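MobB protein homolog (Geobacillus stearothermophilus, PDB 1XJC) is of unknown function but, as a MobB homologue of the P-loop NTPase clan, probably binds a nucleotide and assists molybdopterin guanine dinucleotide synthesis. Local coordinates at residues Met4-Val10 against Leu99-Tyr105; Tyr12-Lys17 against Val114-Ser118; Thr19-Trp24 against Tyr157-Met162. All blocks are in the same frame, centred on the assembly; numbering follows the deposited sequence.

Interaction 1: Met4-Val10 against Leu99-Tyr105; sequences MNVWQVV and LVLVEGY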
loop_
_atom_site.group_PDB
_atom_site.type_symbol
_atom_site.label_atom_id
_atom_site.label_comp_id
_atom_site.label_asym_id
_atom_site.label_seq_id
_atom_site.Cartn_x
_atom_site.Cartn_y
_atom_site.Cartn_z
HETATM N N MSE A 4 -4.396 11.605 7.726
HETATM C CA MSE A 4 -3.165 10.887 7.258
HETATM C C MSE A 4 -3.198 10.648 5.766
HETATM O O MSE A 4 -4.268 10.466 5.174
HETATM C CB MSE A 4 -3.029 9.524 7.928
HETATM C CG MSE A 4 -2.711 9.549 9.398
HETATM SE SE MSE A 4 -2.599 7.729 10.010
HETATM C CE MSE A 4 -0.711 7.614 10.259
ATOM N N ASN A 5 -2.019 10.631 5.160
ATOM C CA ASN A 5 -1.921 10.388 3.734
ATOM C C ASN A 5 -1.789 8.867 3.580
ATOM O O ASN A 5 -0.686 8.332 3.577
ATOM C CB ASN A 5 -0.683 11.095 3.181
ATOM C CG ASN A 5 -0.863 11.532 1.757
ATOM O OD1 ASN A 5 -1.439 10.807 0.946
ATOM N ND2 ASN A 5 -0.360 12.719 1.431
ATOM N N VAL A 6 -2.922 8.183 3.460
ATOM C CA VAL A 6 -2.950 6.723 3.345
ATOM C C VAL A 6 -3.146 6.251 1.913
ATOM O O VAL A 6 -4.054 6.710 1.241
ATOM C CB VAL A 6 -4.117 6.132 4.172
ATOM C CG1 VAL A 6 -4.103 4.593 4.090
ATOM C CG2 VAL A 6 -4.023 6.621 5.628
ATOM N N TRP A 7 -2.299 5.331 1.456
ATOM C CA TRP A 7 -2.421 4.778 0.110
ATOM C C TRP A 7 -2.413 3.258 0.180
ATOM O O TRP A 7 -1.695 2.676 0.984
ATOM C CB TRP A 7 -1.267 5.234 -0.793
ATOM C CG TRP A 7 -1.430 6.631 -1.315
ATOM C CD1 TRP A 7 -1.324 7.789 -0.607
ATOM C CD2 TRP A 7 -1.748 7.006 -2.664
ATOM N NE1 TRP A 7 -1.559 8.870 -1.432
ATOM C CE2 TRP A 7 -1.821 8.416 -2.699
ATOM C CE3 TRP A 7 -1.978 6.284 -3.842
ATOM C CZ2 TRP A 7 -2.116 9.127 -3.875
ATOM C CZ3 TRP A 7 -2.273 6.985 -5.014
ATOM C CH2 TRP A 7 -2.340 8.395 -5.019
ATOM N N GLN A 8 -3.192 2.615 -0.681
ATOM C CA GLN A 8 -3.246 1.171 -0.683
ATOM C C GLN A 8 -2.592 0.539 -1.901
ATOM O O GLN A 8 -2.574 1.104 -3.001
ATOM C CB GLN A 8 -4.691 0.701 -0.617
ATOM C CG GLN A 8 -5.369 0.926 0.709
ATOM C CD GLN A 8 -6.822 0.533 0.666
ATOM O OE1 GLN A 8 -7.158 -0.662 0.630
ATOM N NE2 GLN A 8 -7.704 1.529 0.651
ATOM N N VAL A 9 -2.061 -0.654 -1.687
ATOM C CA VAL A 9 -1.434 -1.429 -2.741
ATOM C C VAL A 9 -2.222 -2.730 -2.726
ATOM O O VAL A 9 -2.206 -3.464 -1.731
ATOM C CB VAL A 9 0.057 -1.686 -2.438
ATOM C CG1 VAL A 9 0.625 -2.715 -3.440
ATOM C CG2 VAL A 9 0.841 -0.362 -2.525
ATOM N N VAL A 10 -2.955 -2.998 -3.804
ATOM C CA VAL A 10 -3.765 -4.213 -3.878
ATOM C C VAL A 10 -3.402 -5.096 -5.070
ATOM O O VAL A 10 -3.009 -4.599 -6.137
ATOM C CB VAL A 10 -5.280 -3.872 -3.955
ATOM C CG1 VAL A 10 -5.696 -3.101 -2.707
ATOM C CG2 VAL A 10 -5.575 -3.035 -5.211
ATOM N N LEU A 99 3.160 9.461 5.404
ATOM C CA LEU A 99 2.630 8.504 4.443
ATOM C C LEU A 99 2.454 7.138 5.086
ATOM O O LEU A 99 3.327 6.672 5.819
ATOM C CB LEU A 99 3.612 8.357 3.262
ATOM C CG LEU A 99 3.320 7.248 2.233
ATOM C CD1 LEU A 99 2.056 7.627 1.438
ATOM C CD2 LEU A 99 4.515 7.038 1.279
ATOM N N VAL A 100 1.324 6.510 4.797
ATOM C CA VAL A 100 1.040 5.167 5.283
ATOM C C VAL A 100 0.685 4.333 4.059
ATOM O O VAL A 100 -0.264 4.652 3.332
ATOM C CB VAL A 100 -0.168 5.124 6.276
ATOM C CG1 VAL A 100 -0.389 3.679 6.759
ATOM C CG2 VAL A 100 0.115 6.032 7.472
ATOM N N LEU A 101 1.469 3.287 3.817
ATOM C CA LEU A 101 1.213 2.409 2.693
ATOM C C LEU A 101 0.571 1.154 3.237
ATOM O O LEU A 101 1.142 0.462 4.101
ATOM C CB LEU A 101 2.511 2.060 1.960
ATOM C CG LEU A 101 3.137 3.299 1.316
ATOM C CD1 LEU A 101 4.516 2.939 0.765
ATOM C CD2 LEU A 101 2.222 3.821 0.179
ATOM N N VAL A 102 -0.608 0.862 2.711
ATOM C CA VAL A 102 -1.392 -0.279 3.132
ATOM C C VAL A 102 -1.486 -1.330 2.041
ATOM O O VAL A 102 -1.956 -1.044 0.931
ATOM C CB VAL A 102 -2.824 0.181 3.491
ATOM C CG1 VAL A 102 -3.692 -1.017 3.814
ATOM C CG2 VAL A 102 -2.778 1.179 4.651
ATOM N N GLU A 103 -1.048 -2.547 2.359
ATOM C CA GLU A 103 -1.115 -3.645 1.410
ATOM C C GLU A 103 -2.351 -4.497 1.721
ATOM O O GLU A 103 -2.423 -5.142 2.767
ATOM C CB GLU A 103 0.155 -4.489 1.506
ATOM C CG GLU A 103 0.459 -5.274 0.244
ATOM C CD GLU A 103 1.621 -6.238 0.397
ATOM O OE1 GLU A 103 2.653 -5.883 1.005
ATOM O OE2 GLU A 103 1.503 -7.360 -0.111
ATOM N N GLY A 104 -3.337 -4.487 0.825
ATOM C CA GLY A 104 -4.547 -5.258 1.048
ATOM C C GLY A 104 -5.727 -4.403 1.497
ATOM O O GLY A 104 -5.771 -3.211 1.195
ATOM N N TYR A 105 -6.676 -5.012 2.216
ATOM C CA TYR A 105 -7.876 -4.314 2.712
ATOM C C TYR A 105 -8.581 -3.656 1.520
ATOM O O TYR A 105 -9.066 -2.514 1.612
ATOM C CB TYR A 105 -7.478 -3.233 3.725
ATOM C CG TYR A 105 -6.707 -3.752 4.922
ATOM C CD1 TYR A 105 -7.365 -4.275 6.038
ATOM C CD2 TYR A 105 -5.317 -3.760 4.917
ATOM C CE1 TYR A 105 -6.639 -4.800 7.121
ATOM C CE2 TYR A 105 -4.592 -4.274 5.979
ATOM C CZ TYR A 105 -5.255 -4.796 7.078
ATOM O OH TYR A 105 -4.506 -5.327 8.107
#
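Val6 and Val100 lie side by side within a parallel pairing that illustrates how the inner strands of a P-loop NTPase-like sheet are joined. Five backbone hydrogen bonds stitch the strands together. Trp7 N-H is given to Val100 O (2.8 Å between N and O) and its own O accepts Val102 N (2.7 Å), while Val9 repeats the pattern between Val102 and Gly104. On the face bearing Val6 and Gln8, Val6 CG1 lies anti to its backbone N (chi1 -178°), which carries it forward along the strand to Val102 CG2 at 3.7 Å. Gln8 points the same way as Val102 and lays CG against Val102 CB (3.8 Å), its amide end near the carbonyls of Gly104 and Tyr105. With an alanine here, the methylene on Val102 would be gone and the carbonyls of Gly104 and Tyr105 would probably lose their amide neighbour. On the other face, Trp7 CB rests on Leu101 CD2 at 3.9 Å. The indole turns away from strand 99-103, and its NE1 makes a weak in-plane bond to Asn5 OD1 (3.1 Å). Farther out, helix 85-92 covers Val100 and Val102 through Leu89 and Leu85, whereas helix 17-30 sets Trp24 on Leu101 and Lys17 on Glu103. The chemistry is thus divided: backbone polarity is spent between the strands, and mostly apolar side chains are left to hold the helices on either face.

Interaction 2: Tyr12-Lys17 against Val114-Ser118; sequences YKHSGK and VLVRS
CG of Arg117 lies anti to the carbonyl carbon (chi1 -54°) and its otherwise extended chain bends once, at chi3 (-61°), which turns the guanidinium toward Tyr12 and Lys13. The loop it meets joins strand 6-10 to helix 17-30 and has the sequence and shape of a P-loop (Walker A motif), consistent with the protein's family. Tyr12 CB sits over one face of the guanidinium, 3.7 Å from NH2, toward its rim; the ring and guanidinium planes are 32° apart. NH1 gives a weak, strongly bent bond to Lys13 O, but the firmer hold on the charge is a salt bridge from NE to Asp121. Within the loop, Ser15 has OG tucked between its own N and carbonyl carbon, the rotation that delivers it to Tyr12 O at 2.7 Å in the carbonyl plane. The same oxygen accepts Ser15 N, closing the type II turn, so two donors fix this bend. Beneath the loop, Leu115 presses CD2 to within 3.3 Å of Gly16 C and CD1 against Lys17 CB at 3.8 Å. Lys17 NZ itself bonds to Gly11 O. Loop and strand are also bridged by one water, which accepts from Tyr12 N at 2.8 Å and donates to Leu115 O at 2.7 Å.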
loop_
_atom_site.group_PDB
_atom_site.type_symbol
_atom_site.label_atom_id
_atom_site.label_comp_id
_atom_site.label_asym_id
_atom_site.label_seq_id
_atom_site.Cartn_x
_atom_site.Cartn_y
_atom_site.Cartn_z
ATOM N N TYR A 12 -3.201 -9.741 -6.290
ATOM C CA TYR A 12 -3.120 -11.139 -5.903
ATOM C C TYR A 12 -1.669 -11.562 -5.666
ATOM O O TYR A 12 -0.743 -10.753 -5.805
ATOM C CB TYR A 12 -3.795 -11.989 -6.981
ATOM C CG TYR A 12 -5.282 -11.687 -7.092
ATOM C CD1 TYR A 12 -6.144 -11.954 -6.024
ATOM C CD2 TYR A 12 -5.821 -11.092 -8.239
ATOM C CE1 TYR A 12 -7.504 -11.635 -6.093
ATOM C CE2 TYR A 12 -7.177 -10.768 -8.320
ATOM C CZ TYR A 12 -8.012 -11.042 -7.245
ATOM O OH TYR A 12 -9.356 -10.747 -7.309
ATOM N N LYS A 13 -1.482 -12.823 -5.290
ATOM C CA LYS A 13 -0.146 -13.370 -5.020
ATOM C C LYS A 13 0.795 -13.187 -6.212
ATOM O O LYS A 13 0.394 -13.397 -7.351
ATOM C CB LYS A 13 -0.255 -14.862 -4.662
ATOM C CG LYS A 13 1.071 -15.618 -4.716
ATOM C CD LYS A 13 1.191 -16.675 -3.629
ATOM C CE LYS A 13 1.399 -16.021 -2.263
ATOM N NZ LYS A 13 1.574 -17.032 -1.174
ATOM N N HIS A 14 2.030 -12.770 -5.935
ATOM C CA HIS A 14 3.056 -12.561 -6.971
ATOM C C HIS A 14 2.644 -11.558 -8.049
ATOM O O HIS A 14 3.122 -11.633 -9.177
ATOM C CB HIS A 14 3.415 -13.901 -7.641
ATOM C CG HIS A 14 3.812 -14.975 -6.671
ATOM N ND1 HIS A 14 3.653 -16.318 -6.940
ATOM C CD2 HIS A 14 4.387 -14.906 -5.446
ATOM C CE1 HIS A 14 4.117 -17.030 -5.924
ATOM N NE2 HIS A 14 4.569 -16.198 -5.006
ATOM N N SER A 15 1.752 -10.629 -7.714
ATOM C CA SER A 15 1.325 -9.622 -8.674
ATOM C C SER A 15 2.384 -8.524 -8.834
ATOM O O SER A 15 2.394 -7.798 -9.834
ATOM C CB SER A 15 0.011 -8.997 -8.209
ATOM O OG SER A 15 0.140 -8.410 -6.922
ATOM N N GLY A 16 3.270 -8.411 -7.845
ATOM C CA GLY A 16 4.311 -7.390 -7.862
ATOM C C GLY A 16 4.178 -6.378 -6.723
ATOM O O GLY A 16 4.954 -5.410 -6.632
ATOM N N LYS A 17 3.208 -6.586 -5.833
ATOM C CA LYS A 17 3.036 -5.658 -4.725
ATOM C C LYS A 17 4.253 -5.569 -3.800
ATOM O O LYS A 17 4.491 -4.517 -3.213
ATOM C CB LYS A 17 1.753 -5.973 -3.933
ATOM C CG LYS A 17 1.533 -7.411 -3.609
ATOM C CD LYS A 17 0.103 -7.661 -3.127
ATOM C CE LYS A 17 -0.075 -9.109 -2.728
ATOM N NZ LYS A 17 -1.445 -9.351 -2.203
ATOM N N VAL A 114 -3.351 -0.616 -8.181
ATOM C CA VAL A 114 -3.734 -1.999 -8.387
ATOM C C VAL A 114 -2.659 -2.711 -9.218
ATOM O O VAL A 114 -2.258 -2.218 -10.287
ATOM C CB VAL A 114 -5.100 -2.082 -9.127
ATOM C CG1 VAL A 114 -5.487 -3.551 -9.349
ATOM C CG2 VAL A 114 -6.195 -1.343 -8.325
ATOM N N LEU A 115 -2.177 -3.844 -8.711
ATOM C CA LEU A 115 -1.176 -4.639 -9.409
ATOM C C LEU A 115 -1.884 -5.849 -10.014
ATOM O O LEU A 115 -2.656 -6.550 -9.332
ATOM C CB LEU A 115 -0.066 -5.081 -8.451
ATOM C CG LEU A 115 0.907 -3.927 -8.171
ATOM C CD1 LEU A 115 0.821 -3.540 -6.729
ATOM C CD2 LEU A 115 2.334 -4.329 -8.549
ATOM N N VAL A 116 -1.642 -6.082 -11.300
ATOM C CA VAL A 116 -2.297 -7.183 -11.988
ATOM C C VAL A 116 -1.326 -8.004 -12.825
ATOM O O VAL A 116 -0.473 -7.452 -13.524
ATOM C CB VAL A 116 -3.448 -6.662 -12.915
ATOM C CG1 VAL A 116 -4.485 -5.868 -12.085
ATOM C CG2 VAL A 116 -2.890 -5.784 -14.009
ATOM N N ARG A 117 -1.473 -9.324 -12.758
ATOM C CA ARG A 117 -0.620 -10.220 -13.533
ATOM C C ARG A 117 -1.223 -10.451 -14.912
ATOM O O ARG A 117 -0.519 -10.787 -15.870
ATOM C CB ARG A 117 -0.501 -11.577 -12.833
ATOM C CG ARG A 117 -0.047 -11.494 -11.384
ATOM C CD ARG A 117 -0.357 -12.799 -10.651
ATOM N NE ARG A 117 -1.797 -13.078 -10.643
ATOM C CZ ARG A 117 -2.376 -14.041 -9.923
ATOM N NH1 ARG A 117 -1.646 -14.835 -9.139
ATOM N NH2 ARG A 117 -3.691 -14.211 -9.988
ATOM N N SER A 118 -2.525 -10.227 -15.017
ATOM C CA SER A 118 -3.232 -10.517 -16.258
ATOM C C SER A 118 -4.532 -9.741 -16.419
ATOM O O SER A 118 -4.984 -9.049 -15.507
ATOM C CB SER A 118 -3.581 -11.999 -16.260
ATOM O OG SER A 118 -4.382 -12.281 -15.116
HETATM O O HOH W 1 -3.239 -9.131 -9.049
#

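Interaction 3: Thr19-Trp24 against Tyr157-Met162; sequences TLMEKW and YIPWLM
Leu161 meets the indole of Trp24 nearly at a right angle, with CD1 over the six-membered ring, 3.9 Å from its centroid and only 9° off the normal: a CH-pi contact. CB of Leu161 covers the same ring system near CZ2. Met162 takes the edge instead, its selenium close to the ring plane and 3.8 Å from NE1, a Met-aromatic contact in a selenomethionine. NE1 is buried here and has no hydrogen-bond partner. A chi1 of -162° turns CG of Trp24 away from the backbone N and brings the indole against Leu161, its long axis oblique to helix 154-166, past Met162 running the opposite way. These helices, the one that follows the probable P-loop and the C-terminal one, lie on the same face of the parallel sheet, where Leu20, Trp24 and Leu161 all reach Val113. Their local axes stand 10.7 Å apart and cross at -65°, a separation filled by side chains. Leu20 CD1 touches three partners, 3.7 Å from Leu161 CD1, 3.8 Å from Tyr157 CE1 and a little farther from Ile158 CD1. Ile158 in turn brings CD1 to Lys23 CB at 3.8 Å. The Tyr157 ring extends toward Thr19, and its hydroxyl bonds to Leu151 O while Thr19, crossing it at about a right angle, brings CG2 close to that hydroxyl.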
loop_
_atom_site.group_PDB
_atom_site.type_symbol
_atom_site.label_atom_id
_atom_site.label_comp_id
_atom_site.label_asym_id
_atom_site.label_seq_id
_atom_site.Cartn_x
_atom_site.Cartn_y
_atom_site.Cartn_z
ATOM N N THR A 19 7.435 -5.728 -4.754
ATOM C CA THR A 19 8.351 -4.834 -5.439
ATOM C C THR A 19 7.893 -3.385 -5.233
ATOM O O THR A 19 8.684 -2.543 -4.821
ATOM C CB THR A 19 8.414 -5.183 -6.940
ATOM O OG1 THR A 19 9.213 -6.365 -7.096
ATOM C CG2 THR A 19 9.015 -4.022 -7.768
ATOM N N LEU A 20 6.617 -3.098 -5.492
ATOM C CA LEU A 20 6.108 -1.737 -5.303
ATOM C C LEU A 20 6.266 -1.242 -3.862
ATOM O O LEU A 20 6.781 -0.149 -3.640
ATOM C CB LEU A 20 4.639 -1.635 -5.696
ATOM C CG LEU A 20 4.057 -0.236 -5.434
ATOM C CD1 LEU A 20 4.811 0.813 -6.273
ATOM C CD2 LEU A 20 2.580 -0.233 -5.783
HETATM N N MSE A 21 5.834 -2.041 -2.889
HETATM C CA MSE A 21 5.956 -1.641 -1.476
HETATM C C MSE A 21 7.400 -1.309 -1.120
HETATM O O MSE A 21 7.696 -0.274 -0.522
HETATM C CB MSE A 21 5.466 -2.763 -0.536
HETATM C CG MSE A 21 3.956 -2.956 -0.498
HETATM SE SE MSE A 21 3.004 -1.422 0.257
HETATM C CE MSE A 21 3.272 -1.789 2.167
ATOM N N GLU A 22 8.311 -2.195 -1.489
ATOM C CA GLU A 22 9.711 -1.967 -1.165
ATOM C C GLU A 22 10.288 -0.708 -1.777
ATOM O O GLU A 22 10.927 0.094 -1.092
ATOM C CB GLU A 22 10.553 -3.185 -1.578
ATOM C CG GLU A 22 10.655 -4.203 -0.445
ATOM C CD GLU A 22 11.428 -5.468 -0.816
ATOM O OE1 GLU A 22 12.440 -5.374 -1.557
ATOM O OE2 GLU A 22 11.018 -6.551 -0.337
ATOM N N LYS A 23 10.056 -0.523 -3.068
ATOM C CA LYS A 23 10.594 0.641 -3.746
ATOM C C LYS A 23 9.926 1.925 -3.309
ATOM O O LYS A 23 10.584 2.956 -3.186
ATOM C CB LYS A 23 10.452 0.468 -5.263
ATOM C CG LYS A 23 11.360 -0.617 -5.820
ATOM C CD LYS A 23 11.129 -0.807 -7.312
ATOM C CE LYS A 23 11.966 -1.964 -7.830
ATOM N NZ LYS A 23 13.414 -1.716 -7.546
ATOM N N TRP A 24 8.618 1.873 -3.074
ATOM C CA TRP A 24 7.885 3.067 -2.669
ATOM C C TRP A 24 8.332 3.470 -1.264
ATOM O O TRP A 24 8.622 4.634 -1.023
ATOM C CB TRP A 24 6.377 2.792 -2.696
ATOM C CG TRP A 24 5.519 4.022 -2.724
ATOM C CD1 TRP A 24 5.918 5.320 -2.553
ATOM C CD2 TRP A 24 4.108 4.066 -2.961
ATOM N NE1 TRP A 24 4.845 6.165 -2.672
ATOM C CE2 TRP A 24 3.720 5.424 -2.920
ATOM C CE3 TRP A 24 3.130 3.087 -3.205
ATOM C CZ2 TRP A 24 2.391 5.831 -3.113
ATOM C CZ3 TRP A 24 1.806 3.494 -3.397
ATOM C CH2 TRP A 24 1.451 4.852 -3.350
ATOM N N TYR A 157 7.113 4.906 -12.466
ATOM C CA TYR A 157 5.984 4.941 -11.533
ATOM C C TYR A 157 6.268 5.416 -10.108
ATOM O O TYR A 157 5.379 5.951 -9.463
ATOM C CB TYR A 157 5.183 3.613 -11.541
ATOM C CG TYR A 157 5.897 2.348 -11.133
ATOM C CD1 TYR A 157 6.299 2.136 -9.808
ATOM C CD2 TYR A 157 6.117 1.328 -12.062
ATOM C CE1 TYR A 157 6.900 0.933 -9.427
ATOM C CE2 TYR A 157 6.716 0.127 -11.692
ATOM C CZ TYR A 157 7.103 -0.067 -10.376
ATOM O OH TYR A 157 7.677 -1.262 -10.014
ATOM N N ILE A 158 7.495 5.263 -9.625
ATOM C CA ILE A 158 7.826 5.719 -8.270
ATOM C C ILE A 158 7.789 7.254 -8.217
ATOM O O ILE A 158 7.105 7.825 -7.372
ATOM C CB ILE A 158 9.204 5.175 -7.818
ATOM C CG1 ILE A 158 9.115 3.645 -7.643
ATOM C CG2 ILE A 158 9.637 5.848 -6.511
ATOM C CD1 ILE A 158 8.092 3.184 -6.552
ATOM N N PRO A 159 8.504 7.942 -9.128
ATOM C CA PRO A 159 8.434 9.409 -9.065
ATOM C C PRO A 159 6.975 9.869 -9.285
ATOM O O PRO A 159 6.511 10.845 -8.685
ATOM C CB PRO A 159 9.372 9.848 -10.200
ATOM C CG PRO A 159 10.410 8.766 -10.189
ATOM C CD PRO A 159 9.557 7.508 -10.068
ATOM N N TRP A 160 6.243 9.159 -10.136
ATOM C CA TRP A 160 4.846 9.535 -10.384
ATOM C C TRP A 160 4.019 9.422 -9.086
ATOM O O TRP A 160 3.239 10.336 -8.717
ATOM C CB TRP A 160 4.237 8.632 -11.453
ATOM C CG TRP A 160 2.852 9.040 -11.856
ATOM C CD1 TRP A 160 2.511 9.971 -12.799
ATOM C CD2 TRP A 160 1.624 8.571 -11.294
ATOM N NE1 TRP A 160 1.145 10.110 -12.857
ATOM C CE2 TRP A 160 0.576 9.263 -11.941
ATOM C CE3 TRP A 160 1.306 7.631 -10.306
ATOM C CZ2 TRP A 160 -0.767 9.047 -11.629
ATOM C CZ3 TRP A 160 -0.029 7.416 -9.995
ATOM C CH2 TRP A 160 -1.051 8.123 -10.657
ATOM N N LEU A 161 4.180 8.299 -8.398
ATOM C CA LEU A 161 3.441 8.077 -7.152
ATOM C C LEU A 161 3.848 9.086 -6.082
ATOM O O LEU A 161 2.984 9.645 -5.406
ATOM C CB LEU A 161 3.658 6.647 -6.642
ATOM C CG LEU A 161 2.991 5.557 -7.477
ATOM C CD1 LEU A 161 3.448 4.174 -7.028
ATOM C CD2 LEU A 161 1.483 5.698 -7.343
HETATM N N MSE A 162 5.149 9.328 -5.929
HETATM C CA MSE A 162 5.616 10.285 -4.931
HETATM C C MSE A 162 4.966 11.658 -5.202
HETATM O O MSE A 162 4.528 12.361 -4.274
HETATM C CB MSE A 162 7.145 10.382 -4.972
HETATM C CG MSE A 162 7.846 9.105 -4.485
HETATM SE SE MSE A 162 7.527 8.785 -2.576
HETATM C CE MSE A 162 8.899 9.977 -1.874
#

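The three contacts follow one continuous run of chain outward: strand 6-10, the loop after it and helix 17-30 each find a distant partner. Interaction 1 is the most central and buried, held by main-chain bonds. Interaction 3, also buried, has no hydrogen bond between its helices and relies on apolar, CH-pi and Met-aromatic contacts. Interaction 2, nearer the surface, mixes a leucine contact with a bent arginine bond and a bridging water. All three meet around Val9: interaction 2 adds strand 112-116 beside strand 6-10, with Val10 O close to Leu115 N (2.8 Å), and Val9 CG1 packs on Leu115 CD1. Helix 17-30 ties interaction 3 to interaction 1, since Met21 SE rests on Val9 CG2 (3.7 Å).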